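Local coordinates for inosine-uridine preferring nucleoside hydrolase family protein (PDB 2C40) that belongs to the inosine-uridine preferring nucleoside hydrolase family and holds a calcium ion and alpha-D-ribofuranose in one pocket, at residues M45-K50 against Y83-P88; L148-G153 against I191-L196; R183-N188 against R286-V291. One frame throughout, in Å; residues are numbered along the deposited sequence.

Overall arrangement
From the N terminus, contact 1 comes first: 45-50, on helix 41-55, meets 83-88 at the end of helix 80-85, closing a loop of 32 residues. It is complete before contact 2 opens and lies on the opposite side of the chain's centre, their centres about 26 Å apart. Contact 2 pairs 148-153 with 191-196, neighbouring parallel strands of the central sheet. Contact 3 crosses it along the chain, because 183-188 falls between the two strands and 286-291 follows both. These two touch: strand 191-194 is flanked by strands 145-151 and 286-292, while helix 178-186 packs on the face carrying Leu148 and Ile191.

Contact 1. Residues M45-K50 against Y83-P88; sequences MSASRK and YVDALP
Lys50 and Asp85 carry the polar half of this helix-to-helix contact, their side chains crossing at about a right angle. The lysine chain runs extended beyond CG and delivers NZ to Asp85 OD1 at 2.9 Å, a salt bridge in which the ammonium stands above the carboxylate plane, 49° out of it. The same NZ donates to the backbone Asp85 O at 3.1 Å, so Asp85 grips it with side chain and main chain. Asn91 OD1 accepts a further hydrogen bond from NZ, and Asn91 ND2 donates to Asp85 O. Asp85 CG, anti to its backbone N (chi1 -173°), is thereby placed beside Ser46 CB and Lys50 NZ.

Van der Waals contacts lie beside the bridge. Ser46 CB lies 3.1 Å from Asp85 OD1, whereas Ser46 OG is bonded back to Glu42 O. Ala47 CB meets Asp85 CB at 4.1 Å and brushes Val84 CG1 at 4.4 Å; the small side chain lets the backbones come near, with 4.5 Å between the CA atoms of Ala47 and Asp85.

Leu15 of helix 12-21 touches Ala47 and Val84, Ala229 of the second subunit packs on Tyr83 of helix 80-85, and Met45 and Ser48 touch strands 27-34 and 62-64.

Contact 2. Residues L148-G153 against I191-L196; sequences LVWMGG and IDLITL
Leu148 O accepts from Asp192 N at 2.9 Å, beginning a parallel strand pairing in which the N-to-C directions differ by 20°. Trp150 bonds to the same strand through both N and O: its N donates to Asp192 O, and its O receives Ile194 N at 2.8 Å. Gly152 N continues the pairing to Ile194 O, and Leu196 N reaches Gly153 O at 3.1 Å beyond the strands.

Packing is tightest around Trp150 and Leu193, which lie side by side and point the same way. Leu193 CD2 comes to 3.4 Å from Trp150 CE3 and 3.3 Å from Gly152 O, while Gly152 CA lies over one ring face, offset toward the rim. On the other face of the sheet, Val149 CG1 meets Ile194 CD1 at 3.6 Å. The looser part is around partly exposed Asp192, whose OD2 stands 3.8 Å from Val149 CG2 while the side chain also packs on His289.

In Met151, chi2 (-73°) turns SD and chi3 (128°) puts CE 3.3 Å from Ile194 O. Its side chain touches alpha-D-ribofuranose, and Glu171 OE2 accepts from Gly153 N. The C-terminal end of strand 145-151, parallel to its neighbour 191-194, thus brings Met151 to the ligand pocket of this nucleoside hydrolase fold.

Contact 3. Residues R183-N188 against R286-V291; sequences RVWEAN and RPVHVV
Helix 178-186 packs on one face of the central sheet here, its last turn meeting the start of strand 286-292 through Trp185, Arg286 and Val288. The aliphatic part of Arg286 crosses the indole at about a right angle, with CG 3.3 Å from Trp185 CD1. Arg286 CG sits between its backbone N and carbonyl carbon (chi1 67°), on the side where Trp185 lies. Val288 CG2 meets the six-membered ring at Trp185 CZ2, 3.8 Å away, these side chains also crossing at about a right angle. Arginine and valine thus hold different parts of one indole. Trp185 NE1 is buried with no hydrogen-bonding partner in the model.

The guanidinium plane is turned 59° from the indole. Arg286 CZ is 5.6 Å from the centroid of the Trp185 five-membered ring, a long cation-pi approach that is at most weakly attractive. Polar bonds fix the group more firmly. Arg286 NE and NH2 both donate to Pro287 O, a side-on grip on one atom; the NH2 bond is 2.8 Å long and lies nearly along the C=O axis. Arg286 NH2 also bonds to Ile189 O. NH1 lies 3.0 Å from Ala187 O, just past the last helical residue; its modelled bond to Trp185 O is less certain because that oxygen is crowded.

Ser267 of strand 261-269 also touches Trp185, while Leu193 of strand 191-194 packs against Val288. Such a helix laid over a sheet is characteristic of alpha/beta folds, and here it covers the junction between the parallel strands and the antiparallel strands.

Contact 1. Residues M45-K50 against Y83-P88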
loop_
_atom_site.group_PDB
_atom_site.type_symbol
_atom_site.label_atom_id
_atom_site.label_comp_id
_atom_site.label_asym_id
_atom_site.label_seq_id
_atom_site.Cartn_x
_atom_site.Cartn_y
_atom_site.Cartn_z
ATOM N N MET A 45 14.424 -6.677 5.599
ATOM C CA MET A 45 15.627 -7.401 5.201
ATOM C C MET A 45 15.511 -7.805 3.768
ATOM O O MET A 45 16.385 -7.469 2.989
ATOM C CB MET A 45 15.814 -8.657 6.046
ATOM C CG MET A 45 16.352 -8.367 7.364
ATOM S SD MET A 45 18.054 -7.743 7.275
ATOM C CE MET A 45 17.936 -7.042 8.837
ATOM N N SER A 46 14.416 -8.509 3.406
ATOM C CA SER A 46 14.267 -8.971 2.007
ATOM C C SER A 46 14.288 -7.798 1.062
ATOM O O SER A 46 14.998 -7.839 0.078
ATOM C CB SER A 46 12.963 -9.701 1.702
ATOM O OG SER A 46 12.626 -10.614 2.692
ATOM N N ALA A 47 13.473 -6.774 1.336
ATOM C CA ALA A 47 13.384 -5.610 0.440
ATOM C C ALA A 47 14.742 -4.937 0.197
ATOM O O ALA A 47 15.075 -4.604 -0.966
ATOM C CB ALA A 47 12.334 -4.577 0.963
ATOM N N SER A 48 15.516 -4.765 1.271
ATOM C CA SER A 48 16.924 -4.239 1.175
ATOM C C SER A 48 17.820 -5.107 0.296
ATOM O O SER A 48 18.534 -4.598 -0.562
ATOM C CB SER A 48 17.596 -4.154 2.552
ATOM O OG SER A 48 16.794 -3.411 3.431
ATOM N N ARG A 49 17.766 -6.419 0.506
ATOM C CA ARG A 49 18.552 -7.332 -0.308
ATOM C C ARG A 49 18.184 -7.310 -1.780
ATOM O O ARG A 49 19.064 -7.324 -2.630
ATOM C CB ARG A 49 18.478 -8.750 0.260
ATOM C CG ARG A 49 19.199 -8.860 1.638
ATOM C CD ARG A 49 18.718 -10.067 2.413
ATOM N NE ARG A 49 19.127 -11.289 1.751
ATOM C CZ ARG A 49 18.557 -12.489 1.897
ATOM N NH1 ARG A 49 17.479 -12.652 2.645
ATOM N NH2 ARG A 49 19.081 -13.544 1.262
ATOM N N LYS A 50 16.887 -7.279 -2.069
ATOM C CA LYS A 50 16.384 -7.221 -3.460
ATOM C C LYS A 50 16.702 -5.860 -4.122
ATOM O O LYS A 50 16.894 -5.756 -5.331
ATOM C CB LYS A 50 14.866 -7.455 -3.500
ATOM C CG LYS A 50 14.387 -8.797 -2.921
ATOM C CD LYS A 50 12.907 -8.985 -3.102
ATOM C CE LYS A 50 12.415 -10.138 -2.271
ATOM N NZ LYS A 50 10.949 -10.258 -2.375
ATOM N N TYR A 83 4.811 -4.367 1.651
ATOM C CA TYR A 83 4.349 -3.921 0.374
ATOM C C TYR A 83 5.494 -3.674 -0.545
ATOM O O TYR A 83 5.455 -4.147 -1.671
ATOM C CB TYR A 83 3.425 -2.696 0.508
ATOM C CG TYR A 83 2.433 -2.828 1.667
ATOM C CD1 TYR A 83 2.121 -1.730 2.480
ATOM C CD2 TYR A 83 1.875 -4.063 2.000
ATOM C CE1 TYR A 83 1.233 -1.861 3.552
ATOM C CE2 TYR A 83 0.995 -4.210 3.085
ATOM C CZ TYR A 83 0.686 -3.109 3.847
ATOM O OH TYR A 83 -0.192 -3.243 4.889
ATOM N N VAL A 84 6.533 -2.979 -0.092
ATOM C CA VAL A 84 7.670 -2.724 -0.965
ATOM C C VAL A 84 8.328 -4.048 -1.409
ATOM O O VAL A 84 8.616 -4.217 -2.594
ATOM C CB VAL A 84 8.714 -1.787 -0.326
ATOM C CG1 VAL A 84 9.920 -1.640 -1.241
ATOM C CG2 VAL A 84 8.080 -0.430 -0.039
ATOM N N ASP A 85 8.484 -4.980 -0.470
ATOM C CA ASP A 85 9.055 -6.343 -0.720
ATOM C C ASP A 85 8.267 -7.159 -1.728
ATOM O O ASP A 85 8.822 -8.016 -2.469
ATOM C CB ASP A 85 9.065 -7.108 0.606
ATOM C CG ASP A 85 9.770 -8.417 0.515
ATOM O OD1 ASP A 85 10.840 -8.439 -0.140
ATOM O OD2 ASP A 85 9.236 -9.401 1.075
ATOM N N ALA A 86 6.954 -6.911 -1.762
ATOM C CA ALA A 86 6.082 -7.600 -2.708
ATOM C C ALA A 86 5.979 -6.941 -4.075
ATOM O O ALA A 86 5.311 -7.476 -4.910
ATOM C CB ALA A 86 4.703 -7.816 -2.129
ATOM N N LEU A 87 6.678 -5.833 -4.324
ATOM C CA LEU A 87 6.594 -5.160 -5.622
ATOM C C LEU A 87 7.306 -5.980 -6.761
ATOM O O LEU A 87 8.430 -6.491 -6.566
ATOM C CB LEU A 87 7.165 -3.739 -5.523
ATOM C CG LEU A 87 6.434 -2.630 -4.763
ATOM C CD1 LEU A 87 7.272 -1.396 -4.812
ATOM C CD2 LEU A 87 5.041 -2.358 -5.298
ATOM N N PRO A 88 6.645 -6.104 -7.940
ATOM C CA PRO A 88 7.175 -6.972 -8.997
ATOM C C PRO A 88 8.595 -6.592 -9.449
ATOM O O PRO A 88 9.442 -7.468 -9.645
ATOM C CB PRO A 88 6.164 -6.797 -10.114
ATOM C CG PRO A 88 4.893 -6.384 -9.399
ATOM C CD PRO A 88 5.367 -5.475 -8.355
#

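Contact 2. Residues L148-G153 against I191-L196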
loop_
_atom_site.group_PDB
_atom_site.type_symbol
_atom_site.label_atom_id
_atom_site.label_comp_id
_atom_site.label_asym_id
_atom_site.label_seq_id
_atom_site.Cartn_x
_atom_site.Cartn_y
_atom_site.Cartn_z
ATOM N N LEU A 148 28.341 11.203 12.293
ATOM C CA LEU A 148 27.003 10.598 12.263
ATOM C C LEU A 148 26.075 11.611 11.590
ATOM O O LEU A 148 26.008 12.733 12.010
ATOM C CB LEU A 148 26.526 10.347 13.717
ATOM C CG LEU A 148 25.445 9.336 14.110
ATOM C CD1 LEU A 148 24.674 9.755 15.402
ATOM C CD2 LEU A 148 24.525 8.937 13.057
ATOM N N VAL A 149 25.351 11.171 10.574
ATOM C CA VAL A 149 24.202 11.888 10.060
ATOM C C VAL A 149 22.969 11.098 10.435
ATOM O O VAL A 149 22.833 9.952 10.099
ATOM C CB VAL A 149 24.281 12.128 8.534
ATOM C CG1 VAL A 149 23.162 13.084 8.068
ATOM C CG2 VAL A 149 25.664 12.725 8.191
ATOM N N TRP A 150 22.077 11.746 11.167
ATOM C CA TRP A 150 20.914 11.108 11.737
ATOM C C TRP A 150 19.647 11.924 11.497
ATOM O O TRP A 150 19.602 13.145 11.702
ATOM C CB TRP A 150 21.140 10.879 13.244
ATOM C CG TRP A 150 20.028 10.154 13.972
ATOM C CD1 TRP A 150 19.400 8.975 13.602
ATOM C CD2 TRP A 150 19.412 10.576 15.179
ATOM N NE1 TRP A 150 18.436 8.658 14.509
ATOM C CE2 TRP A 150 18.418 9.614 15.496
ATOM C CE3 TRP A 150 19.600 11.677 16.029
ATOM C CZ2 TRP A 150 17.611 9.710 16.632
ATOM C CZ3 TRP A 150 18.791 11.787 17.160
ATOM C CH2 TRP A 150 17.791 10.809 17.439
ATOM N N MET A 151 18.614 11.195 11.078
ATOM C CA MET A 151 17.258 11.659 11.105
ATOM C C MET A 151 16.696 11.444 12.501
ATOM O O MET A 151 16.388 10.328 12.934
ATOM C CB MET A 151 16.406 10.918 10.062
ATOM C CG MET A 151 15.052 11.662 9.735
ATOM S SD MET A 151 13.750 11.608 11.012
ATOM C CE MET A 151 13.372 13.322 11.186
ATOM N N GLY A 152 16.535 12.524 13.222
ATOM C CA GLY A 152 15.958 12.454 14.561
ATOM C C GLY A 152 15.771 13.840 15.146
ATOM O O GLY A 152 16.349 14.841 14.671
ATOM N N GLY A 153 14.899 13.895 16.146
ATOM C CA GLY A 153 14.737 15.066 16.998
ATOM C C GLY A 153 13.850 16.123 16.398
ATOM O O GLY A 153 13.472 16.033 15.232
ATOM N N ILE A 191 27.937 15.171 14.978
ATOM C CA ILE A 191 26.545 14.816 14.644
ATOM C C ILE A 191 25.877 15.895 13.795
ATOM O O ILE A 191 25.750 17.060 14.206
ATOM C CB ILE A 191 25.658 14.596 15.917
ATOM C CG1 ILE A 191 26.313 13.590 16.876
ATOM C CG2 ILE A 191 24.276 14.105 15.558
ATOM C CD1 ILE A 191 25.497 13.254 18.012
ATOM N N ASP A 192 25.512 15.489 12.575
ATOM C CA ASP A 192 24.611 16.217 11.740
ATOM C C ASP A 192 23.191 15.643 11.962
ATOM O O ASP A 192 22.966 14.424 11.854
ATOM C CB ASP A 192 25.024 16.115 10.262
ATOM C CG ASP A 192 26.473 16.631 9.981
ATOM O OD1 ASP A 192 26.991 17.536 10.670
ATOM O OD2 ASP A 192 27.080 16.106 9.023
ATOM N N LEU A 193 22.254 16.545 12.264
ATOM C CA LEU A 193 20.839 16.226 12.566
ATOM C C LEU A 193 19.922 16.721 11.469
ATOM O O LEU A 193 19.888 17.926 11.198
ATOM C CB LEU A 193 20.309 16.977 13.790
ATOM C CG LEU A 193 20.109 16.309 15.124
ATOM C CD1 LEU A 193 19.182 17.145 15.997
ATOM C CD2 LEU A 193 19.604 14.878 14.973
ATOM N N ILE A 194 19.175 15.794 10.870
ATOM C CA ILE A 194 17.972 16.161 10.098
ATOM C C ILE A 194 16.746 16.004 11.049
ATOM O O ILE A 194 16.286 14.893 11.350
ATOM C CB ILE A 194 17.853 15.363 8.780
ATOM C CG1 ILE A 194 18.940 15.789 7.801
ATOM C CG2 ILE A 194 16.500 15.566 8.114
ATOM C CD1 ILE A 194 20.345 15.313 8.136
ATOM N N THR A 195 16.293 17.135 11.571
ATOM C CA THR A 195 15.136 17.206 12.463
ATOM C C THR A 195 13.828 17.179 11.673
ATOM O O THR A 195 13.830 17.387 10.451
ATOM C CB THR A 195 15.188 18.479 13.300
ATOM O OG1 THR A 195 15.016 19.635 12.437
ATOM C CG2 THR A 195 16.530 18.558 14.097
ATOM N N LEU A 196 12.699 16.985 12.356
ATOM C CA LEU A 196 11.415 17.197 11.711
ATOM C C LEU A 196 11.324 18.515 10.920
ATOM O O LEU A 196 10.785 18.495 9.788
ATOM C CB LEU A 196 10.271 17.102 12.707
ATOM C CG LEU A 196 10.090 15.718 13.384
ATOM C CD1 LEU A 196 9.032 15.800 14.500
ATOM C CD2 LEU A 196 9.714 14.604 12.383
#

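Contact 3. Residues R183-N188 against R286-V291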
loop_
_atom_site.group_PDB
_atom_site.type_symbol
_atom_site.label_atom_id
_atom_site.label_comp_id
_atom_site.label_asym_id
_atom_site.label_seq_id
_atom_site.Cartn_x
_atom_site.Cartn_y
_atom_site.Cartn_z
ATOM N N ARG A 183 23.262 8.055 25.004
ATOM C CA ARG A 183 24.566 7.392 24.783
ATOM C C ARG A 183 25.353 7.920 23.567
ATOM O O ARG A 183 26.588 8.133 23.613
ATOM C CB ARG A 183 24.310 5.969 24.446
ATOM C CG ARG A 183 24.491 5.072 25.520
ATOM C CD ARG A 183 25.834 4.337 25.394
ATOM N NE ARG A 183 26.203 3.944 26.748
ATOM C CZ ARG A 183 25.492 3.117 27.501
ATOM N NH1 ARG A 183 24.405 2.532 27.019
ATOM N NH2 ARG A 183 25.894 2.843 28.736
ATOM N N VAL A 184 24.641 8.070 22.452
ATOM C CA VAL A 184 25.273 8.610 21.236
ATOM C C VAL A 184 25.682 10.050 21.533
ATOM O O VAL A 184 26.826 10.477 21.250
ATOM C CB VAL A 184 24.357 8.520 20.024
ATOM C CG1 VAL A 184 24.933 9.298 18.853
ATOM C CG2 VAL A 184 24.109 7.053 19.649
ATOM N N TRP A 185 24.791 10.788 22.181
ATOM C CA TRP A 185 25.078 12.171 22.527
ATOM C C TRP A 185 26.308 12.301 23.444
ATOM O O TRP A 185 27.004 13.305 23.350
ATOM C CB TRP A 185 23.890 12.836 23.202
ATOM C CG TRP A 185 23.095 13.856 22.408
ATOM C CD1 TRP A 185 22.805 15.139 22.797
ATOM C CD2 TRP A 185 22.462 13.680 21.138
ATOM N NE1 TRP A 185 22.045 15.756 21.869
ATOM C CE2 TRP A 185 21.805 14.886 20.838
ATOM C CE3 TRP A 185 22.384 12.617 20.226
ATOM C CZ2 TRP A 185 21.081 15.065 19.674
ATOM C CZ3 TRP A 185 21.697 12.812 19.060
ATOM C CH2 TRP A 185 21.051 14.027 18.792
ATOM N N GLU A 186 26.589 11.320 24.297
ATOM C CA GLU A 186 27.757 11.435 25.139
ATOM C C GLU A 186 29.047 11.045 24.392
ATOM O O GLU A 186 30.118 11.429 24.816
ATOM C CB GLU A 186 27.594 10.690 26.476
ATOM C CG GLU A 186 27.320 9.220 26.350
ATOM C CD GLU A 186 27.354 8.483 27.708
ATOM O OE1 GLU A 186 28.466 8.178 28.217
ATOM O OE2 GLU A 186 26.271 8.188 28.236
ATOM N N ALA A 187 28.957 10.303 23.297
ATOM C CA ALA A 187 30.158 9.917 22.538
ATOM C C ALA A 187 30.893 11.137 21.954
ATOM O O ALA A 187 30.290 12.188 21.623
ATOM C CB ALA A 187 29.800 8.944 21.405
ATOM N N ASN A 188 32.198 10.959 21.808
ATOM C CA ASN A 188 33.036 11.917 21.122
ATOM C C ASN A 188 32.941 11.726 19.591
ATOM O O ASN A 188 33.842 11.185 18.937
ATOM C CB ASN A 188 34.484 11.826 21.632
ATOM C CG ASN A 188 35.350 12.960 21.139
ATOM O OD1 ASN A 188 34.868 14.016 20.753
ATOM N ND2 ASN A 188 36.635 12.744 21.154
ATOM N N ARG A 286 25.577 19.454 24.256
ATOM C CA ARG A 286 26.607 19.100 23.298
ATOM C C ARG A 286 26.256 19.590 21.871
ATOM O O ARG A 286 25.072 19.739 21.508
ATOM C CB ARG A 286 26.864 17.596 23.291
ATOM C CG ARG A 286 25.705 16.761 22.773
ATOM C CD ARG A 286 26.215 15.500 22.042
ATOM N NE ARG A 286 26.768 15.852 20.768
ATOM C CZ ARG A 286 27.745 15.221 20.121
ATOM N NH1 ARG A 286 28.300 14.088 20.552
ATOM N NH2 ARG A 286 28.153 15.764 18.982
ATOM N N PRO A 287 27.293 19.914 21.086
ATOM C CA PRO A 287 27.100 20.439 19.738
ATOM C C PRO A 287 26.513 19.456 18.714
ATOM O O PRO A 287 26.952 18.298 18.568
ATOM C CB PRO A 287 28.501 20.918 19.352
ATOM C CG PRO A 287 29.418 20.089 20.202
ATOM C CD PRO A 287 28.723 19.947 21.479
ATOM N N VAL A 288 25.520 19.976 18.010
ATOM C CA VAL A 288 24.798 19.260 17.006
ATOM C C VAL A 288 24.599 20.250 15.858
ATOM O O VAL A 288 24.279 21.409 16.069
ATOM C CB VAL A 288 23.488 18.652 17.635
ATOM C CG1 VAL A 288 22.426 18.586 16.730
ATOM C CG2 VAL A 288 23.760 17.242 18.176
ATOM N N HIS A 289 24.813 19.765 14.642
ATOM C CA HIS A 289 24.736 20.548 13.409
ATOM C C HIS A 289 23.404 20.276 12.708
ATOM O O HIS A 289 23.215 19.286 12.031
ATOM C CB HIS A 289 25.939 20.187 12.527
ATOM C CG HIS A 289 27.246 20.241 13.261
ATOM N ND1 HIS A 289 27.826 21.424 13.660
ATOM C CD2 HIS A 289 28.063 19.255 13.700
ATOM C CE1 HIS A 289 28.950 21.166 14.302
ATOM N NE2 HIS A 289 29.112 19.858 14.346
ATOM N N VAL A 290 22.479 21.194 12.899
ATOM C CA VAL A 290 21.106 21.032 12.525
ATOM C C VAL A 290 20.846 21.552 11.108
ATOM O O VAL A 290 21.104 22.711 10.793
ATOM C CB VAL A 290 20.167 21.750 13.557
ATOM C CG1 VAL A 290 18.702 21.585 13.152
ATOM C CG2 VAL A 290 20.360 21.174 14.955
ATOM N N VAL A 291 20.305 20.688 10.261
ATOM C CA VAL A 291 20.104 21.049 8.877
ATOM C C VAL A 291 18.923 22.021 8.800
ATOM O O VAL A 291 17.943 21.876 9.542
ATOM C CB VAL A 291 19.887 19.812 8.021
ATOM C CG1 VAL A 291 19.397 20.159 6.595
ATOM C CG2 VAL A 291 21.180 19.013 7.975
#